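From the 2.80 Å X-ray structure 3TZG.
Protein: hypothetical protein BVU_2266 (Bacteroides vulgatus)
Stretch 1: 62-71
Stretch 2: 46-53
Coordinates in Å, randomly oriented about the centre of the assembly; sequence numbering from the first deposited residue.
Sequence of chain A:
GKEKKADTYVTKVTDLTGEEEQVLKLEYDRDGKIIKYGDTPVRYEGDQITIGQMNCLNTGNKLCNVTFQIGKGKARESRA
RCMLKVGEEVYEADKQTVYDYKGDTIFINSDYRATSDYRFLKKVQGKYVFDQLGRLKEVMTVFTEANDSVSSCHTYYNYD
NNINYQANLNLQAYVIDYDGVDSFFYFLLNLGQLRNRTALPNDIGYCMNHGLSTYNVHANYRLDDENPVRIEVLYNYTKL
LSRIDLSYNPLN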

# COMPACT_ATOMS: atom_id res chain seq x y z
N LYS A 62 -14.57 3.51 0.29
CA LYS A 62 -13.14 3.70 0.05
C LYS A 62 -12.82 3.63 -1.47
O LYS A 62 -12.87 4.66 -2.13
CB LYS A 62 -12.30 2.66 0.82
N LEU A 63 -12.48 2.42 -2.00
CA LEU A 63 -12.17 2.09 -3.40
C LEU A 63 -13.37 1.41 -4.10
O LEU A 63 -13.84 0.38 -3.63
CB LEU A 63 -10.94 1.15 -3.46
CG LEU A 63 -10.59 0.54 -4.83
CD1 LEU A 63 -9.77 1.51 -5.69
CD2 LEU A 63 -9.85 -0.78 -4.66
N CYS A 64 -13.80 1.92 -5.25
CA CYS A 64 -14.89 1.28 -5.99
C CYS A 64 -14.31 0.25 -7.00
O CYS A 64 -14.97 -0.75 -7.28
CB CYS A 64 -15.78 2.31 -6.67
SG CYS A 64 -16.57 3.50 -5.54
N ASN A 65 -13.09 0.52 -7.55
CA ASN A 65 -12.33 -0.32 -8.50
C ASN A 65 -11.04 0.38 -8.95
O ASN A 65 -10.94 1.60 -8.87
CB ASN A 65 -13.15 -0.72 -9.75
CG ASN A 65 -13.50 0.42 -10.68
OD1 ASN A 65 -12.68 0.84 -11.53
ND2 ASN A 65 -14.74 0.88 -10.59
N VAL A 66 -10.11 -0.41 -9.50
CA VAL A 66 -8.85 0.07 -10.07
C VAL A 66 -8.47 -0.87 -11.24
O VAL A 66 -8.60 -2.09 -11.13
CB VAL A 66 -7.69 0.23 -9.02
CG1 VAL A 66 -7.44 -1.05 -8.22
CG2 VAL A 66 -6.41 0.73 -9.68
N THR A 67 -8.04 -0.30 -12.36
CA THR A 67 -7.55 -1.07 -13.48
C THR A 67 -6.11 -0.64 -13.68
O THR A 67 -5.84 0.55 -13.77
CB THR A 67 -8.45 -0.92 -14.72
OG1 THR A 67 -9.80 -1.24 -14.37
CG2 THR A 67 -7.99 -1.79 -15.91
N PHE A 68 -5.18 -1.60 -13.66
CA PHE A 68 -3.75 -1.37 -13.88
C PHE A 68 -3.36 -1.77 -15.27
O PHE A 68 -3.75 -2.85 -15.73
CB PHE A 68 -2.88 -2.14 -12.88
CG PHE A 68 -3.01 -1.76 -11.44
CD1 PHE A 68 -2.18 -0.80 -10.88
CD2 PHE A 68 -3.90 -2.43 -10.60
CE1 PHE A 68 -2.28 -0.46 -9.53
CE2 PHE A 68 -3.98 -2.11 -9.25
CZ PHE A 68 -3.18 -1.11 -8.73
N GLN A 69 -2.55 -0.94 -15.93
CA GLN A 69 -2.02 -1.24 -17.25
C GLN A 69 -0.60 -1.74 -17.07
O GLN A 69 0.24 -1.02 -16.51
CB GLN A 69 -2.10 -0.02 -18.18
CG GLN A 69 -2.20 -0.37 -19.65
CD GLN A 69 -3.53 -1.01 -19.98
OE1 GLN A 69 -4.59 -0.65 -19.42
NE2 GLN A 69 -3.50 -1.95 -20.92
N ILE A 70 -0.37 -3.00 -17.48
CA ILE A 70 0.90 -3.71 -17.34
C ILE A 70 1.66 -3.63 -18.66
O ILE A 70 1.11 -3.92 -19.72
CB ILE A 70 0.68 -5.19 -16.87
CG1 ILE A 70 -0.31 -5.32 -15.68
CG2 ILE A 70 2.00 -5.93 -16.62
CD1 ILE A 70 -0.02 -4.48 -14.40
N GLY A 71 2.91 -3.19 -18.57
CA GLY A 71 3.79 -3.05 -19.72
C GLY A 71 5.19 -3.46 -19.33
O GLY A 71 5.72 -2.98 -18.32
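Stretch 2 (46-53) GDQITIGQ

Stretch 2 pairs with stretch 1 as an antiparallel neighbour: the axes of strand 48-51 and of the strand that runs through Val66 to Gly71 approach to 4.6 Å, and their N-to-C directions differ by 166°. The CA register runs from Asp47 beside Ile70 to Gln53 beside Cys64.

Gly46 (phi 62°, psi -118°) is loop and makes no contact. Asp47, still outside the strand at phi/psi -91/11°, opens the pairing through its carbonyl: Ile70 N donates to Asp47 O at 2.8 Å, with an angle of 160° at the hydrogen.

Gln48 enters the strand (-118/151°) as a non-hydrogen-bonded partner of Gln69, CA to CA 5.0 Å. Their side chains share a face, where Gln48 NE2 gives a weak bond to Gln69 OE1 (3.1 Å, 133°). Ile49 (phi -127°, psi 123°) faces Phe68 in a hydrogen-bonded pair: Ile49 N reaches Phe68 O at 3.2 Å, and Phe68 N reaches Ile49 O at 2.8 Å and a nearly linear 172°. On the opposite face from the glutamines, Ile49 CD1 packs 3.7 Å from Ile70 CD1.

Thr50 (phi -120°, psi 125°) lies across from Thr67 at the narrowest CA spacing of the register, 4.3 Å. Both side chains return to the glutamine face; Thr50 OG1 and Thr67 OG1 form a weak hydrogen bond at 3.4 Å. Ile51 (phi -109°, psi 122°) restores the wider pairing with Val66, binding Ile51 N to Val66 O at 2.9 Å and Val66 N to Ile51 O at 3.1 Å. Its side chain joins that of Ile49, with Ile51 CB 3.7 Å from Val66 CG1 and Ile51 CD1 3.9 Å from Phe68 CE2, at the ring edge.

Gly52 (-63/-153°) leaves the strand, its O 3.6 Å from Asn65 CA in a CA-H...O contact. Gln53, poorly ordered, keeps its CA 3.3 Å from Cys64 O in another.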

# COMPACT_ATOMS: atom_id res chain seq x y z
N GLY A 46 -5.49 -9.83 -20.56
CA GLY A 46 -4.40 -9.38 -21.42
C GLY A 46 -3.31 -8.69 -20.63
O GLY A 46 -2.73 -9.29 -19.72
N ASP A 47 -3.09 -7.40 -20.94
CA ASP A 47 -2.12 -6.51 -20.29
C ASP A 47 -2.74 -5.75 -19.10
O ASP A 47 -2.10 -4.85 -18.56
CB ASP A 47 -1.56 -5.51 -21.32
CG ASP A 47 -0.52 -6.13 -22.24
OD1 ASP A 47 0.56 -6.53 -21.75
OD2 ASP A 47 -0.77 -6.15 -23.47
N GLN A 48 -3.97 -6.12 -18.67
CA GLN A 48 -4.65 -5.45 -17.56
C GLN A 48 -4.93 -6.35 -16.36
O GLN A 48 -5.12 -7.57 -16.50
CB GLN A 48 -5.99 -4.87 -18.02
CG GLN A 48 -5.89 -3.80 -19.11
CD GLN A 48 -7.22 -3.19 -19.42
OE1 GLN A 48 -8.28 -3.68 -19.01
NE2 GLN A 48 -7.19 -2.11 -20.17
N ILE A 49 -4.98 -5.71 -15.18
CA ILE A 49 -5.34 -6.27 -13.88
C ILE A 49 -6.43 -5.37 -13.35
O ILE A 49 -6.22 -4.16 -13.28
CB ILE A 49 -4.15 -6.44 -12.90
CG1 ILE A 49 -3.00 -7.26 -13.54
CG2 ILE A 49 -4.62 -7.07 -11.56
CD1 ILE A 49 -1.75 -7.31 -12.74
N THR A 50 -7.60 -5.93 -13.04
CA THR A 50 -8.71 -5.13 -12.53
C THR A 50 -9.07 -5.66 -11.19
O THR A 50 -9.34 -6.86 -11.06
CB THR A 50 -9.92 -5.11 -13.49
OG1 THR A 50 -9.52 -4.60 -14.76
CG2 THR A 50 -11.09 -4.26 -12.96
N ILE A 51 -9.09 -4.77 -10.18
CA ILE A 51 -9.45 -5.10 -8.81
C ILE A 51 -10.83 -4.46 -8.50
O ILE A 51 -10.96 -3.25 -8.67
CB ILE A 51 -8.32 -4.66 -7.84
CG1 ILE A 51 -7.06 -5.55 -8.06
CG2 ILE A 51 -8.80 -4.73 -6.39
CD1 ILE A 51 -5.73 -5.08 -7.46
N GLY A 52 -11.83 -5.27 -8.12
CA GLY A 52 -13.21 -4.86 -7.83
C GLY A 52 -13.42 -3.90 -6.65
O GLY A 52 -12.51 -3.13 -6.29
N GLN A 53 -14.64 -3.96 -6.03
CA GLN A 53 -15.08 -3.09 -4.90
C GLN A 53 -14.33 -3.37 -3.56
O GLN A 53 -14.11 -4.53 -3.20
CB GLN A 53 -16.61 -3.28 -4.67
CG GLN A 53 -17.26 -2.42 -3.56
CD GLN A 53 -17.48 -0.96 -3.91
OE1 GLN A 53 -17.97 -0.61 -4.99
NE2 GLN A 53 -17.22 -0.07 -2.96